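Local coordinates for sugar ABC transporter substrate-binding protein (PDB 5U2P) that probably binds a sugar or related small solute in the periplasm of Treponema pallidum for uptake by an ABC transporter, its natural ligand being unidentified, at residues A[141-146]-A[264-269]; A[39-44]-A[67-72]. One frame throughout, in Å; residues are numbered along the deposited sequence.

Interaction 1 (A[141-146]-A[264-269]); sequences ALFYNK and AMYFGS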
# COMPACT_ATOMS: atom_id res chain seq x y z
N ALA A 141 3.04 -0.68 -9.27
CA ALA A 141 3.41 -0.05 -10.52
C ALA A 141 3.68 -1.09 -11.60
O ALA A 141 3.78 -2.29 -11.33
CB ALA A 141 4.65 0.83 -10.29
N LEU A 142 3.82 -0.61 -12.83
CA LEU A 142 4.25 -1.41 -13.97
C LEU A 142 5.76 -1.36 -14.05
O LEU A 142 6.34 -0.31 -14.35
CB LEU A 142 3.63 -0.87 -15.26
CG LEU A 142 3.90 -1.69 -16.52
CD1 LEU A 142 3.26 -3.07 -16.45
CD2 LEU A 142 3.37 -0.92 -17.74
N PHE A 143 6.38 -2.48 -13.74
CA PHE A 143 7.83 -2.61 -13.81
C PHE A 143 8.20 -3.29 -15.12
O PHE A 143 7.55 -4.25 -15.53
CB PHE A 143 8.33 -3.37 -12.61
CG PHE A 143 8.06 -2.68 -11.32
CD1 PHE A 143 8.88 -1.65 -10.89
CD2 PHE A 143 6.95 -3.00 -10.56
CE1 PHE A 143 8.63 -0.98 -9.72
CE2 PHE A 143 6.70 -2.35 -9.37
CZ PHE A 143 7.54 -1.33 -8.95
N TYR A 144 9.21 -2.77 -15.79
CA TYR A 144 9.60 -3.33 -17.07
C TYR A 144 11.10 -3.39 -17.26
O TYR A 144 11.88 -2.67 -16.61
CB TYR A 144 8.96 -2.55 -18.21
CG TYR A 144 9.38 -1.10 -18.33
CD1 TYR A 144 8.72 -0.11 -17.63
CD2 TYR A 144 10.43 -0.73 -19.17
CE1 TYR A 144 9.08 1.23 -17.75
CE2 TYR A 144 10.80 0.61 -19.30
CZ TYR A 144 10.12 1.57 -18.58
OH TYR A 144 10.46 2.90 -18.68
N ASN A 145 11.48 -4.31 -18.12
CA ASN A 145 12.88 -4.56 -18.47
C ASN A 145 13.30 -3.61 -19.60
O ASN A 145 12.99 -3.85 -20.77
CB ASN A 145 13.08 -6.02 -18.89
CG ASN A 145 14.54 -6.36 -19.12
OD1 ASN A 145 15.33 -5.50 -19.50
ND2 ASN A 145 14.90 -7.62 -18.87
N LYS A 146 14.01 -2.55 -19.23
CA LYS A 146 14.41 -1.50 -20.17
C LYS A 146 15.23 -2.02 -21.35
O LYS A 146 15.13 -1.50 -22.45
CB LYS A 146 15.24 -0.43 -19.44
CG LYS A 146 14.47 0.51 -18.55
CD LYS A 146 15.39 1.58 -17.98
CE LYS A 146 14.62 2.69 -17.29
NZ LYS A 146 15.52 3.73 -16.74
N ALA A 264 8.69 -9.27 -19.99
CA ALA A 264 8.89 -7.88 -20.41
C ALA A 264 8.41 -6.92 -19.35
O ALA A 264 9.10 -5.94 -19.03
CB ALA A 264 8.17 -7.62 -21.72
N MET A 265 7.23 -7.20 -18.82
CA MET A 265 6.54 -6.33 -17.88
C MET A 265 5.95 -7.14 -16.73
O MET A 265 5.45 -8.24 -16.93
CB MET A 265 5.41 -5.57 -18.59
CG MET A 265 5.86 -4.58 -19.63
SD MET A 265 4.48 -3.75 -20.40
CE MET A 265 3.76 -5.09 -21.34
N TYR A 266 6.01 -6.56 -15.53
CA TYR A 266 5.38 -7.13 -14.35
C TYR A 266 4.57 -6.04 -13.68
O TYR A 266 5.09 -4.95 -13.48
CB TYR A 266 6.44 -7.70 -13.38
CG TYR A 266 5.83 -8.02 -12.04
CD1 TYR A 266 5.07 -9.17 -11.85
CD2 TYR A 266 5.96 -7.15 -10.97
CE1 TYR A 266 4.51 -9.46 -10.61
CE2 TYR A 266 5.39 -7.42 -9.75
CZ TYR A 266 4.66 -8.57 -9.58
OH TYR A 266 4.11 -8.80 -8.35
N PHE A 267 3.29 -6.28 -13.39
CA PHE A 267 2.52 -5.34 -12.60
C PHE A 267 2.30 -5.87 -11.20
O PHE A 267 1.81 -6.99 -11.00
CB PHE A 267 1.14 -5.02 -13.20
CG PHE A 267 0.41 -4.00 -12.40
CD1 PHE A 267 0.75 -2.66 -12.52
CD2 PHE A 267 -0.53 -4.36 -11.44
CE1 PHE A 267 0.14 -1.70 -11.73
CE2 PHE A 267 -1.14 -3.41 -10.67
CZ PHE A 267 -0.81 -2.08 -10.81
N GLY A 268 2.67 -5.07 -10.21
CA GLY A 268 2.50 -5.44 -8.84
C GLY A 268 3.31 -4.58 -7.90
O GLY A 268 3.68 -3.44 -8.20
N SER A 269 3.57 -5.16 -6.73
CA SER A 269 4.23 -4.47 -5.64
C SER A 269 5.68 -4.12 -5.94
O SER A 269 6.43 -4.96 -6.45
CB SER A 269 4.20 -5.33 -4.39
OG SER A 269 4.95 -4.70 -3.38

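Interaction 2 (A[39-44]-A[67-72]); sequences REKHYS and IQDDQY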
# COMPACT_ATOMS: atom_id res chain seq x y z
N ARG A 39 4.24 -2.99 19.93
CA ARG A 39 4.33 -4.41 19.61
C ARG A 39 5.76 -4.89 19.81
O ARG A 39 6.71 -4.21 19.43
CB ARG A 39 3.89 -4.69 18.16
CG ARG A 39 2.38 -4.61 17.92
CD ARG A 39 2.05 -4.90 16.46
NE ARG A 39 0.73 -4.41 16.06
CZ ARG A 39 -0.36 -5.16 15.88
NH1 ARG A 39 -0.32 -6.48 16.06
NH2 ARG A 39 -1.49 -4.59 15.51
N GLU A 40 5.89 -6.07 20.40
CA GLU A 40 7.18 -6.68 20.66
C GLU A 40 8.09 -6.64 19.43
O GLU A 40 9.19 -6.10 19.48
CB GLU A 40 6.97 -8.12 21.14
CG GLU A 40 8.23 -8.88 21.48
CD GLU A 40 7.94 -10.30 21.93
OE1 GLU A 40 6.88 -10.84 21.54
OE2 GLU A 40 8.75 -10.88 22.68
N LYS A 41 7.60 -7.18 18.31
CA LYS A 41 8.43 -7.31 17.11
C LYS A 41 8.63 -5.98 16.40
O LYS A 41 9.41 -5.90 15.46
CB LYS A 41 7.82 -8.31 16.13
CG LYS A 41 7.78 -9.75 16.63
CD LYS A 41 7.28 -10.70 15.55
CE LYS A 41 7.39 -12.15 15.98
NZ LYS A 41 6.44 -12.47 17.07
N HIS A 42 7.94 -4.94 16.84
CA HIS A 42 8.09 -3.62 16.23
C HIS A 42 8.97 -2.71 17.07
O HIS A 42 9.26 -1.58 16.67
CB HIS A 42 6.71 -2.99 16.01
CG HIS A 42 5.91 -3.65 14.93
ND1 HIS A 42 4.59 -3.35 14.68
CD2 HIS A 42 6.25 -4.61 14.03
CE1 HIS A 42 4.15 -4.08 13.68
NE2 HIS A 42 5.14 -4.85 13.26
N TYR A 43 9.38 -3.18 18.25
CA TYR A 43 10.26 -2.40 19.12
C TYR A 43 11.70 -2.58 18.66
O TYR A 43 12.51 -3.24 19.31
CB TYR A 43 10.11 -2.83 20.58
CG TYR A 43 10.86 -1.96 21.57
CD1 TYR A 43 10.95 -0.58 21.40
CD2 TYR A 43 11.45 -2.52 22.71
CE1 TYR A 43 11.63 0.21 22.31
CE2 TYR A 43 12.12 -1.73 23.62
CZ TYR A 43 12.21 -0.37 23.43
OH TYR A 43 12.89 0.41 24.34
N SER A 44 11.98 -1.98 17.51
CA SER A 44 13.25 -2.17 16.83
C SER A 44 14.39 -1.42 17.50
O SER A 44 14.18 -0.59 18.39
CB SER A 44 13.12 -1.72 15.38
OG SER A 44 12.78 -0.34 15.32
N ILE A 67 4.18 -5.60 23.94
CA ILE A 67 3.18 -6.65 23.96
C ILE A 67 3.44 -7.62 22.81
O ILE A 67 3.74 -7.19 21.69
CB ILE A 67 1.76 -6.09 23.85
CG1 ILE A 67 1.52 -5.00 24.90
CG2 ILE A 67 0.74 -7.20 23.95
CD1 ILE A 67 1.55 -5.48 26.36
N GLN A 68 3.33 -8.91 23.10
CA GLN A 68 3.43 -9.96 22.10
C GLN A 68 2.45 -9.65 20.97
O GLN A 68 1.28 -9.36 21.22
CB GLN A 68 3.12 -11.32 22.72
CG GLN A 68 3.47 -12.52 21.86
CD GLN A 68 3.27 -13.83 22.61
OE1 GLN A 68 3.88 -14.06 23.65
NE2 GLN A 68 2.41 -14.69 22.08
N ASP A 69 2.94 -9.71 19.74
CA ASP A 69 2.24 -9.13 18.59
C ASP A 69 0.82 -9.64 18.41
O ASP A 69 -0.11 -8.84 18.20
CB ASP A 69 3.03 -9.38 17.32
CG ASP A 69 4.29 -8.55 17.25
OD1 ASP A 69 4.49 -7.84 16.25
OD2 ASP A 69 5.08 -8.61 18.22
N ASP A 70 0.63 -10.95 18.50
CA ASP A 70 -0.69 -11.53 18.30
C ASP A 70 -1.68 -11.07 19.38
O ASP A 70 -2.89 -11.21 19.21
CB ASP A 70 -0.59 -13.06 18.27
CG ASP A 70 -0.18 -13.65 19.60
OD1 ASP A 70 1.02 -13.59 19.92
OD2 ASP A 70 -1.05 -14.18 20.32
N GLN A 71 -1.17 -10.48 20.45
CA GLN A 71 -1.99 -10.06 21.59
C GLN A 71 -2.20 -8.55 21.60
O GLN A 71 -3.06 -8.06 22.34
CB GLN A 71 -1.33 -10.49 22.90
CG GLN A 71 -1.01 -11.97 23.01
CD GLN A 71 -2.11 -12.75 23.70
OE1 GLN A 71 -3.29 -12.54 23.44
NE2 GLN A 71 -1.71 -13.64 24.60
N TYR A 72 -1.43 -7.83 20.80
CA TYR A 72 -1.37 -6.37 20.95
C TYR A 72 -2.73 -5.69 20.75
O TYR A 72 -3.09 -4.84 21.55
CB TYR A 72 -0.34 -5.77 19.98
CG TYR A 72 -0.23 -4.27 20.17
CD1 TYR A 72 -0.92 -3.40 19.34
CD2 TYR A 72 0.54 -3.74 21.19
CE1 TYR A 72 -0.84 -2.03 19.53
CE2 TYR A 72 0.63 -2.37 21.38
CZ TYR A 72 -0.06 -1.52 20.56
OH TYR A 72 0.03 -0.16 20.78

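Interaction 1 (A[141-146]-A[264-269])
Strands 141-145 and 265-267 run antiparallel, their axes 4.6 Å apart and their directions 160° from one another. F143 and Y266 form a hydrogen-bonded pair at the middle, F143 N to Y266 O and Y266 N to F143 O both measuring 2.8 Å. A141 and G268 make a second hydrogen-bonded pair, and N145 N adds a last bond to A264 O.

Between them, L142 faces F267 and Y144 faces M265 on one side of the sheet. L142 holds CG anti to its N (chi1 -175°), which lays CD1 against M265 CB at 3.9 Å and brings CD2 to 4.0 Å from M265 SD. Y144 takes part with CB, 4.0 Å from M265 CG, while its ring leads off to stack on F149 and its OH bonds E156. F267 brings ring atom CD1 to 3.3 Å from A141 O, an oblique approach.

The other side carries F143 and Y266. The F143 ring meets G268 O at its edge, in plane, with CE2 3.4 Å from that oxygen, and F143 CD2 approaches the edge of the Y266 ring, whose OH bonds S183.

N145 and S269 cap the helices that follow their strands, and S269 OG also bonds S138 OG. Helix 160-172 packs on M265 through L163, C167 and I170, whereas helix 270-279 lies against F143 and Y266; strand 285-288 borders 138-145, and strand 178-181 borders 263-267.

Interaction 2 (A[39-44]-A[67-72])
Two neighbouring parallel strands of an alpha/beta sheet, 33-39 and 61-67, end here in short 3-10 turns that lead into helices, and the contact joins the two turns at the C-terminal ends of these two strands. The strand pairing finishes with E40 N giving a 2.7 Å bond to I67 O, the donor standing well above the carbonyl plane.

From the second turn D69 reaches back to the first: OD2 accepts K41 N at 2.9 Å through its syn lone pair, and K41 CG comes within 3.3 Å of D69 OD2 as the two side chains cross. K41 NZ and E40 OE1 both stand a little over 4 Å from D69 OD2, so their opposite charges probably offset each other there. D69 OD1 lies above one face of the H42 ring, offset toward its rim; H42 ND1 is bonded to E90.

R39 runs extended from CG to NE across Y72. Y72 sets CG anti to its backbone N (chi1 -178°), which turns the ring face to R39 CG, a CH-pi contact of 3.9 Å to the centroid. Y72 OH bonds E90 O, and R39 NH2 makes a weak bond to S92. Further along, the guanidinium and ring planes lie 39° apart, with Y72 CD1 over one guanidinium face and 3.8 Å from R39 NE.

In the fold
The two contacts lie on opposite sides of the chain's centre, their own centres 34 Å apart and their nearest atoms about 17 Å apart, and they belong to different sheets. Interaction 1 is buried and pairs antiparallel strands distant in sequence, relying on regular backbone bonds and apolar side chains between helices. Interaction 2 is a surface contact between successive strand-to-helix loops of the other sheet, where charged side chains predominate and a carboxylate supplies one of the two cross-segment hydrogen bonds. Both lead from strands towards helices. This separation into two sheets is consistent with the two-lobed architecture of extracellular solute-binding proteins.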